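Local structure of Mgp-operon protein 3 (Mycoplasma pneumoniae, 6RJ1) at residues Q87-A92 / Q109-Y114; A553-G558 / L775-T780. The protein is an extracellular, membrane-anchored adhesion protein (P40/P90) that probably works with adhesin P1 in attaching the bacterium to sugars on host cells. All coordinates share one frame; numbering follows the deposited sequence.

Contact 1: Q87-A92 / Q109-Y114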
loop_
_atom_site.group_PDB
_atom_site.type_symbol
_atom_site.label_atom_id
_atom_site.label_comp_id
_atom_site.label_asym_id
_atom_site.label_seq_id
_atom_site.Cartn_x
_atom_site.Cartn_y
_atom_site.Cartn_z
ATOM N N GLN A 87 22.992 12.483 16.334
ATOM C CA GLN A 87 22.811 13.650 17.198
ATOM C C GLN A 87 21.345 13.847 17.608
ATOM O O GLN A 87 21.077 14.128 18.778
ATOM C CB GLN A 87 23.374 14.913 16.529
ATOM C CG GLN A 87 24.901 14.968 16.528
ATOM C CD GLN A 87 25.452 16.187 15.822
ATOM O OE1 GLN A 87 25.049 16.534 14.700
ATOM N NE2 GLN A 87 26.410 16.853 16.457
ATOM N N GLU A 88 20.404 13.681 16.651
ATOM C CA GLU A 88 18.963 13.794 16.886
ATOM C C GLU A 88 18.458 12.604 17.708
ATOM O O GLU A 88 17.578 12.779 18.548
ATOM C CB GLU A 88 18.193 13.883 15.558
ATOM C CG GLU A 88 17.567 15.240 15.274
ATOM C CD GLU A 88 16.365 15.624 16.114
ATOM O OE1 GLU A 88 15.409 14.820 16.199
ATOM O OE2 GLU A 88 16.374 16.745 16.672
ATOM N N SER A 89 19.013 11.399 17.456
ATOM C CA SER A 89 18.665 10.160 18.157
ATOM C C SER A 89 19.033 10.265 19.638
ATOM O O SER A 89 18.281 9.797 20.493
ATOM C CB SER A 89 19.369 8.971 17.514
ATOM O OG SER A 89 18.713 8.566 16.325
ATOM N N GLN A 90 20.178 10.905 19.938
ATOM C CA GLN A 90 20.645 11.145 21.299
ATOM C C GLN A 90 19.761 12.222 21.922
ATOM O O GLN A 90 19.423 12.121 23.101
ATOM C CB GLN A 90 22.119 11.579 21.302
ATOM C CG GLN A 90 22.811 11.445 22.671
ATOM C CD GLN A 90 23.246 10.032 22.999
ATOM O OE1 GLN A 90 22.633 9.341 23.820
ATOM N NE2 GLN A 90 24.323 9.574 22.374
ATOM N N LYS A 91 19.360 13.230 21.115
ATOM C CA LYS A 91 18.495 14.335 21.539
ATOM C C LYS A 91 17.128 13.791 21.968
ATOM O O LYS A 91 16.611 14.183 23.016
ATOM C CB LYS A 91 18.354 15.372 20.408
ATOM C CG LYS A 91 17.830 16.732 20.856
ATOM C CD LYS A 91 17.585 17.653 19.670
ATOM C CE LYS A 91 16.900 18.937 20.068
ATOM N NZ LYS A 91 16.570 19.770 18.882
ATOM N N ALA A 92 16.581 12.850 21.175
ATOM C CA ALA A 92 15.299 12.194 21.409
ATOM C C ALA A 92 15.335 11.279 22.632
ATOM O O ALA A 92 14.301 11.122 23.287
ATOM C CB ALA A 92 14.878 11.413 20.176
ATOM N N GLN A 109 24.741 5.285 19.097
ATOM C CA GLN A 109 24.100 4.405 18.122
ATOM C C GLN A 109 23.079 5.149 17.290
ATOM O O GLN A 109 22.493 6.135 17.746
ATOM C CB GLN A 109 23.453 3.179 18.813
ATOM C CG GLN A 109 22.492 3.529 19.949
ATOM C CD GLN A 109 22.094 2.357 20.810
ATOM O OE1 GLN A 109 21.460 1.401 20.352
ATOM N NE2 GLN A 109 22.434 2.426 22.094
ATOM N N ASP A 110 22.864 4.649 16.070
ATOM C CA ASP A 110 21.914 5.160 15.085
ATOM C C ASP A 110 20.482 4.626 15.272
ATOM O O ASP A 110 19.563 5.144 14.636
ATOM C CB ASP A 110 22.410 4.824 13.672
ATOM C CG ASP A 110 22.917 3.403 13.463
ATOM O OD1 ASP A 110 22.277 2.459 13.981
ATOM O OD2 ASP A 110 23.951 3.241 12.792
ATOM N N PHE A 111 20.308 3.577 16.119
ATOM C CA PHE A 111 19.042 2.886 16.411
ATOM C C PHE A 111 18.376 2.326 15.142
ATOM O O PHE A 111 17.149 2.307 15.033
ATOM C CB PHE A 111 18.069 3.744 17.245
ATOM C CG PHE A 111 18.628 4.292 18.537
ATOM C CD1 PHE A 111 19.277 5.514 18.565
ATOM C CD2 PHE A 111 18.460 3.605 19.737
ATOM C CE1 PHE A 111 19.770 6.032 19.764
ATOM C CE2 PHE A 111 18.946 4.132 20.936
ATOM C CZ PHE A 111 19.592 5.342 20.942
ATOM N N ALA A 112 19.203 1.848 14.189
ATOM C CA ALA A 112 18.761 1.247 12.932
ATOM C C ALA A 112 17.991 -0.042 13.203
ATOM O O ALA A 112 18.193 -0.685 14.234
ATOM C CB ALA A 112 19.963 0.942 12.055
ATOM N N SER A 113 17.122 -0.429 12.272
ATOM C CA SER A 113 16.371 -1.669 12.383
ATOM C C SER A 113 17.275 -2.881 12.138
ATOM O O SER A 113 18.257 -2.796 11.394
ATOM C CB SER A 113 15.210 -1.669 11.407
ATOM O OG SER A 113 14.343 -0.581 11.681
ATOM N N TYR A 114 16.957 -3.999 12.790
ATOM C CA TYR A 114 17.740 -5.221 12.649
ATOM C C TYR A 114 16.891 -6.428 12.348
ATOM O O TYR A 114 15.731 -6.506 12.758
ATOM C CB TYR A 114 18.552 -5.512 13.926
ATOM C CG TYR A 114 19.759 -4.629 14.104
ATOM C CD1 TYR A 114 20.982 -4.957 13.520
ATOM C CD2 TYR A 114 19.694 -3.474 14.878
ATOM C CE1 TYR A 114 22.102 -4.144 13.682
ATOM C CE2 TYR A 114 20.804 -2.650 15.044
ATOM C CZ TYR A 114 22.009 -2.987 14.445
ATOM O OH TYR A 114 23.101 -2.165 14.608
HETATM O O HOH W 1 19.654 7.755 13.924
#
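An Asx turn at Asp110, in the loop running from helix 86-93 to strand 114-121, carries the Phe111 ring and the Asp110 carbonyl up to Ser89 on the helix. Ser89 meets Phe111 through its methylene: CB sits at the edge of the ring, near its plane, 3.6 Å from CD1 of Phe111, with CE1 of Phe111 almost as near. The contact is therefore a small van der Waals patch at the ring edge. One ring face is covered from within the loop itself, where Gln109 CG lies 3.5 Å above the plane of the Phe111 ring, over its centre.

The hydroxyl of Ser89 makes no direct bond to the loop, since its OG stands 3.9 Å from Asp110 O. A water spans this gap, donating to Ser89 OG at 2.7 Å and to Asp110 O. Ser89 OG also bonds to Leu61 O, so the hydroxyl has partners both in the loop after strand 52-59 and, through the water, beside the Asx turn.

In the turn, Ala112 N donates to Asp110 OD1 over 3.1 Å. OD1 is met on its anti side, with the donor 30° out of the carboxylate plane. The other carboxylate oxygen, OD2, forms a salt bridge with Lys133 of strand 125-135. Phe111 adopts a left-handed helical backbone conformation, and CG set anti to the carbonyl carbon (chi1 -54°) directs the ring toward the helix. The same ring also makes an edge-to-face contact with His37.

Contact 2: A553-G558 / L775-T780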
loop_
_atom_site.group_PDB
_atom_site.type_symbol
_atom_site.label_atom_id
_atom_site.label_comp_id
_atom_site.label_asym_id
_atom_site.label_seq_id
_atom_site.Cartn_x
_atom_site.Cartn_y
_atom_site.Cartn_z
ATOM N N ALA A 553 2.320 -8.982 -2.614
ATOM C CA ALA A 553 1.154 -8.220 -3.051
ATOM C C ALA A 553 1.178 -6.890 -2.342
ATOM O O ALA A 553 1.563 -6.801 -1.167
ATOM C CB ALA A 553 -0.137 -8.959 -2.743
ATOM N N ALA A 554 0.808 -5.844 -3.075
ATOM C CA ALA A 554 0.804 -4.475 -2.583
ATOM C C ALA A 554 -0.148 -3.633 -3.411
ATOM O O ALA A 554 -0.480 -3.993 -4.541
ATOM C CB ALA A 554 2.214 -3.895 -2.693
ATOM N N PHE A 555 -0.572 -2.500 -2.860
ATOM C CA PHE A 555 -1.356 -1.546 -3.622
ATOM C C PHE A 555 -0.354 -0.521 -4.105
ATOM O O PHE A 555 0.558 -0.154 -3.359
ATOM C CB PHE A 555 -2.426 -0.863 -2.768
ATOM C CG PHE A 555 -3.769 -1.521 -2.876
ATOM C CD1 PHE A 555 -4.585 -1.296 -3.984
ATOM C CD2 PHE A 555 -4.225 -2.373 -1.876
ATOM C CE1 PHE A 555 -5.824 -1.928 -4.095
ATOM C CE2 PHE A 555 -5.467 -2.998 -1.985
ATOM C CZ PHE A 555 -6.254 -2.774 -3.096
ATOM N N LYS A 556 -0.486 -0.097 -5.357
ATOM C CA LYS A 556 0.374 0.928 -5.925
ATOM C C LYS A 556 -0.054 2.229 -5.255
ATOM O O LYS A 556 -1.240 2.577 -5.284
ATOM C CB LYS A 556 0.159 0.999 -7.449
ATOM C CG LYS A 556 0.939 2.101 -8.156
ATOM C CD LYS A 556 0.232 2.564 -9.439
ATOM C CE LYS A 556 -0.612 3.806 -9.228
ATOM N NZ LYS A 556 0.220 5.045 -9.190
ATOM N N ALA A 557 0.888 2.914 -4.596
ATOM C CA ALA A 557 0.601 4.202 -3.964
ATOM C C ALA A 557 0.532 5.255 -5.093
ATOM O O ALA A 557 1.216 5.102 -6.112
ATOM C CB ALA A 557 1.698 4.553 -2.978
ATOM N N GLY A 558 -0.315 6.270 -4.929
ATOM C CA GLY A 558 -0.463 7.328 -5.920
ATOM C C GLY A 558 0.815 8.125 -6.082
ATOM O O GLY A 558 1.322 8.664 -5.106
ATOM N N LEU A 775 -13.569 5.422 0.361
ATOM C CA LEU A 775 -12.933 5.841 -0.874
ATOM C C LEU A 775 -11.669 5.067 -1.208
ATOM O O LEU A 775 -11.428 4.779 -2.385
ATOM C CB LEU A 775 -12.577 7.336 -0.704
ATOM C CG LEU A 775 -12.716 8.357 -1.854
ATOM C CD1 LEU A 775 -11.417 9.078 -2.085
ATOM C CD2 LEU A 775 -13.268 7.771 -3.131
ATOM N N LEU A 776 -10.835 4.787 -0.195
ATOM C CA LEU A 776 -9.533 4.161 -0.389
ATOM C C LEU A 776 -9.514 2.697 -0.066
ATOM O O LEU A 776 -10.008 2.288 0.989
ATOM C CB LEU A 776 -8.441 4.898 0.415
ATOM C CG LEU A 776 -8.478 6.424 0.395
ATOM C CD1 LEU A 776 -7.611 6.998 1.471
ATOM C CD2 LEU A 776 -8.110 6.983 -0.973
ATOM N N ASN A 777 -8.931 1.901 -0.970
ATOM C CA ASN A 777 -8.800 0.472 -0.751
ATOM C C ASN A 777 -7.567 0.167 0.095
ATOM O O ASN A 777 -6.631 0.961 0.148
ATOM C CB ASN A 777 -8.831 -0.323 -2.054
ATOM C CG ASN A 777 -9.416 -1.706 -1.883
ATOM O OD1 ASN A 777 -9.645 -2.196 -0.776
ATOM N ND2 ASN A 777 -9.672 -2.379 -2.977
ATOM N N PHE A 778 -7.601 -0.958 0.796
ATOM C CA PHE A 778 -6.533 -1.386 1.689
ATOM C C PHE A 778 -6.383 -2.898 1.573
ATOM O O PHE A 778 -7.371 -3.601 1.433
ATOM C CB PHE A 778 -6.885 -0.935 3.120
ATOM C CG PHE A 778 -6.162 -1.603 4.260
ATOM C CD1 PHE A 778 -4.923 -1.142 4.682
ATOM C CD2 PHE A 778 -6.750 -2.643 4.960
ATOM C CE1 PHE A 778 -4.271 -1.735 5.761
ATOM C CE2 PHE A 778 -6.092 -3.236 6.038
ATOM C CZ PHE A 778 -4.857 -2.776 6.430
ATOM N N GLY A 779 -5.149 -3.370 1.609
ATOM C CA GLY A 779 -4.829 -4.787 1.504
ATOM C C GLY A 779 -3.910 -5.231 2.613
ATOM O O GLY A 779 -2.937 -4.545 2.919
ATOM N N THR A 780 -4.214 -6.381 3.224
ATOM C CA THR A 780 -3.464 -6.917 4.356
ATOM C C THR A 780 -3.458 -8.451 4.388
ATOM O O THR A 780 -4.348 -9.094 3.827
ATOM C CB THR A 780 -4.032 -6.312 5.682
ATOM O OG1 THR A 780 -3.175 -6.619 6.781
ATOM C CG2 THR A 780 -5.454 -6.780 5.994
#
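Phe555 projects from strand 549-563 against Asn777 and Gly779, at the point where the chain enters strand 779-786. This core packing joins two beta-sheets; residues 553-558 fall in the MgpC adhesin family region, whose clan is that of the beta-propellers. The close part of the contact is gathered at the outer end of the ring. CZ of Phe555 lies 3.4 Å from ND2 of Asn777 and only slightly farther from its CG. The two side chains cross nearly at right angles, with the ring and amide planes 47° apart, so the amide meets the ring obliquely and does not stack on it. Along the neighbouring edge, CE2 of Phe555 comes within 3.6 Å of Gly779 N and 3.7 Å of Phe778 C. Gly779 N and CA lie at the ring edge, near its plane, and because glycine carries no side chain the aromatic edge can rest directly beside the backbone.

Packing is looser along the other edge, where CE1 of Phe555 stays 4.0 Å from CB of Asn777. No hydrogen bond links the two segments, and Phe778 turns its CB away from strand 549-563, with its ring set edge-to-face against Phe771. Even this looser side does not face solvent: all four touching residues are buried, and Val805 of strand 799-805 packs against both Phe555 and Asn777.

The buried amide of Asn777 has its polar atoms paired. ND2 donates to Leu733 O, while OD1 accepts from Arg806 N and from the amide of the next residue. That last bond, Phe778 N to Asn777 OD1, spans 2.9 Å. It is bent, with an N-H...O angle of 138° and its donor tilted from the carbonyl plane.

In the fold
From the N terminus the chain first reaches contact 1, which closes a short loop: 16 residues, ten of them not modelled, separate 87-92 from 109-114. It fastens helix 86-93 beside the entry to strand 114-121, a member of a mixed sheet. Contact 2 opens much later and closes over 216 residues, tying the mixed sheet that holds strand 549-563 to the start of strand 779-786, which belongs to an antiparallel sheet. The two loops follow in series and neither nest nor cross. The centres of contact 1 and contact 2 are about 31 Å apart. The nearest atoms of contact 1 and contact 2 are about 19 Å apart; contact 2 lies near the centre of the chain, contact 1 toward its periphery.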